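Local coordinates for putative pilus assembly-related protein (Burkholderia pseudomallei, PDB 4DAD), which probably acts in signal transduction through the CheY-like receiver domain that makes up this chain, the whole protein perhaps binding and hydrolysing ATP, at residues 109-112 with 113-117. Residues are numbered along the deposited sequence; the frame is centred on the assembly and turned at random.
Sequences TLLD and AMRAG. With SO4 (sulfate ion), chain D.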
ATOM      1  N   THR A 109     -12.329  -4.442  -7.165  1.00 74.97           N
ATOM      2  CA  THR A 109     -10.997  -4.521  -7.770  1.00 70.44           C
ATOM      3  C   THR A 109     -10.015  -3.609  -7.007  1.00 66.92           C
ATOM      4  O   THR A 109      -8.903  -4.044  -6.732  1.00 63.97           O
ATOM      5  CB  THR A 109     -11.029  -4.249  -9.278  1.00 77.98           C
ATOM      6  OG1 THR A 109     -11.524  -2.931  -9.524  1.00 78.52           O
ATOM      7  CG2 THR A 109     -11.845  -5.281 -10.023  1.00 77.67           C
ATOM      8  N   LEU A 110     -10.454  -2.403  -6.612  1.00 61.80           N
ATOM      9  CA  LEU A 110      -9.684  -1.431  -5.834  1.00 59.63           C
ATOM     10  C   LEU A 110      -9.175  -2.033  -4.488  1.00 64.14           C
ATOM     11  O   LEU A 110      -7.997  -1.898  -4.145  1.00 62.22           O
ATOM     12  CB  LEU A 110     -10.579  -0.212  -5.573  1.00 61.70           C
ATOM     13  CG  LEU A 110      -9.981   1.170  -5.797  1.00 64.66           C
ATOM     14  CD1 LEU A 110      -9.675   1.415  -7.273  1.00 64.42           C
ATOM     15  CD2 LEU A 110     -10.923   2.235  -5.294  1.00 68.38           C
ATOM     16  N   LEU A 111     -10.058  -2.732  -3.770  1.00 62.74           N
ATOM     17  CA  LEU A 111      -9.781  -3.403  -2.509  1.00 62.04           C
ATOM     18  C   LEU A 111      -8.934  -4.660  -2.709  1.00 64.72           C
ATOM     19  O   LEU A 111      -8.108  -4.961  -1.851  1.00 63.74           O
ATOM     20  CB  LEU A 111     -11.101  -3.759  -1.822  1.00 65.84           C
ATOM     21  CG  LEU A 111     -11.013  -4.237  -0.382  1.00 71.14           C
ATOM     22  CD1 LEU A 111     -10.525  -3.123   0.547  1.00 70.04           C
ATOM     23  CD2 LEU A 111     -12.322  -4.820   0.064  1.00 75.45           C
ATOM     24  N   ASP A 112      -9.131  -5.390  -3.818  1.00 61.72           N
ATOM     25  CA  ASP A 112      -8.349  -6.591  -4.136  1.00 61.03           C
ATOM     26  C   ASP A 112      -6.896  -6.230  -4.467  1.00 61.57           C
ATOM     27  O   ASP A 112      -5.985  -6.984  -4.115  1.00 60.38           O
ATOM     28  CB  ASP A 112      -8.978  -7.372  -5.301  1.00 64.95           C
ATOM     29  CG  ASP A 112     -10.121  -8.294  -4.920  1.00 79.83           C
ATOM     30  OD1 ASP A 112     -10.372  -8.470  -3.694  1.00 81.63           O
ATOM     31  OD2 ASP A 112     -10.774  -8.834  -5.840  1.00 89.57           O
ATOM     32  N   ALA A 113      -6.697  -5.061  -5.131  1.00 55.86           N
ATOM     33  CA  ALA A 113      -5.402  -4.492  -5.497  1.00 51.67           C
ATOM     34  C   ALA A 113      -4.622  -4.132  -4.233  1.00 52.53           C
ATOM     35  O   ALA A 113      -3.481  -4.547  -4.066  1.00 50.85           O
ATOM     36  CB  ALA A 113      -5.607  -3.265  -6.374  1.00 51.75           C
HETATM   37  N   MSE A 114      -5.265  -3.395  -3.335  1.00 49.53           N
HETATM   38  CA  MSE A 114      -4.754  -2.976  -2.036  1.00 49.04           C
HETATM   39  C   MSE A 114      -4.270  -4.179  -1.199  1.00 53.87           C
HETATM   40  O   MSE A 114      -3.173  -4.153  -0.621  1.00 52.86           O
HETATM   41  CB  MSE A 114      -5.896  -2.289  -1.318  1.00 53.92           C
HETATM   42  CG  MSE A 114      -5.462  -1.409  -0.204  1.00 61.85           C
HETATM   43 SE   MSE A 114      -6.987  -0.366   0.321  0.75 73.97          SE
HETATM   44  CE  MSE A 114      -6.121   1.146   0.894  1.00 68.60           C
ATOM     45  N   ARG A 115      -5.092  -5.239  -1.158  1.00 50.67           N
ATOM     46  CA  ARG A 115      -4.792  -6.461  -0.418  1.00 50.16           C
ATOM     47  C   ARG A 115      -3.726  -7.316  -1.137  1.00 52.89           C
ATOM     48  O   ARG A 115      -3.165  -8.237  -0.540  1.00 53.71           O
ATOM     49  CB  ARG A 115      -6.070  -7.251  -0.147  1.00 47.72           C
ATOM     50  CG  ARG A 115      -6.982  -6.457   0.733  1.00 40.69           C
ATOM     51  CD  ARG A 115      -8.279  -7.157   0.967  1.00 46.60           C
ATOM     52  NE  ARG A 115      -9.013  -6.462   2.016  1.00 56.64           N
ATOM     53  CZ  ARG A 115     -10.253  -6.753   2.372  1.00 67.14           C
ATOM     54  NH1 ARG A 115     -10.906  -7.734   1.770  1.00 58.66           N
ATOM     55  NH2 ARG A 115     -10.846  -6.073   3.345  1.00 56.38           N
ATOM     56  N   ALA A 116      -3.407  -6.975  -2.377  1.00 49.17           N
ATOM     57  CA  ALA A 116      -2.335  -7.639  -3.128  1.00 47.63           C
ATOM     58  C   ALA A 116      -1.064  -6.783  -3.061  1.00 47.37           C
ATOM     59  O   ALA A 116      -0.090  -7.110  -3.698  1.00 47.83           O
ATOM     60  CB  ALA A 116      -2.756  -7.887  -4.576  1.00 48.22           C
ATOM     61  N   GLY A 117      -1.092  -5.700  -2.299  1.00 41.78           N
ATOM     62  CA  GLY A 117       0.046  -4.806  -2.116  1.00 39.43           C
ATOM     63  C   GLY A 117       0.170  -3.633  -3.074  1.00 42.78           C
ATOM     64  O   GLY A 117       1.218  -2.983  -3.114  1.00 40.52           O
TER
HETATM   65  S   SO4 D 203     -13.215  -8.951   3.863  1.00151.65           S
HETATM   66  O1  SO4 D 203     -12.474  -8.000   4.699  1.00151.19           O
HETATM   67  O2  SO4 D 203     -12.284  -9.758   3.070  1.00152.49           O
HETATM   68  O3  SO4 D 203     -13.976  -9.859   4.715  1.00151.60           O
HETATM   69  O4  SO4 D 203     -14.118  -8.215   2.970  1.00151.04           O
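Leu111 and Arg115, one helical turn apart, make the main side-chain contact: Leu111 CD2 lies over one face of the Arg115 guanidinium, 3.7 Å from Arg115 CZ and displaced toward its rim. Leu111 holds CG anti to its own N (chi1 -169°), while Arg115 CG lies anti to its carbonyl carbon and the chain, extended from there to NE, runs past Leu111 O, so that the two side chains cross at an angle. Leu111 CD1 also comes within 4.5 Å of Met114 SE, the selenium of a selenomethionine.

At its far end, Arg115 makes two weak hydrogen bonds to a sulfate ion, probably from the crystallisation liquor: NH1 to O2 at 2.8 Å and NH2 to O1 at 2.9 Å. The same guanidinium forms a salt bridge from NE to Asp120 of the second subunit and a hydrogen bond from NH2 to Val121 O of that subunit, which probably limit its rotation.

Backbone hydrogen bonds join Ala113 N to Thr109 O (2.9 Å), Met114 N to Leu110 O (3.2 Å) and Arg115 N to Leu111 O (3.1 Å). Ala113 packs on Val118 and Val121 of strand 118-123, and Leu110 meets Leu110 of the second subunit.

Gly117, with positive phi (91°), is the glycine of a Schellman motif after the last helical turn, from which the chain passes to strand 118-123 within a beta-alpha-beta unit of the CheY-like receiver fold.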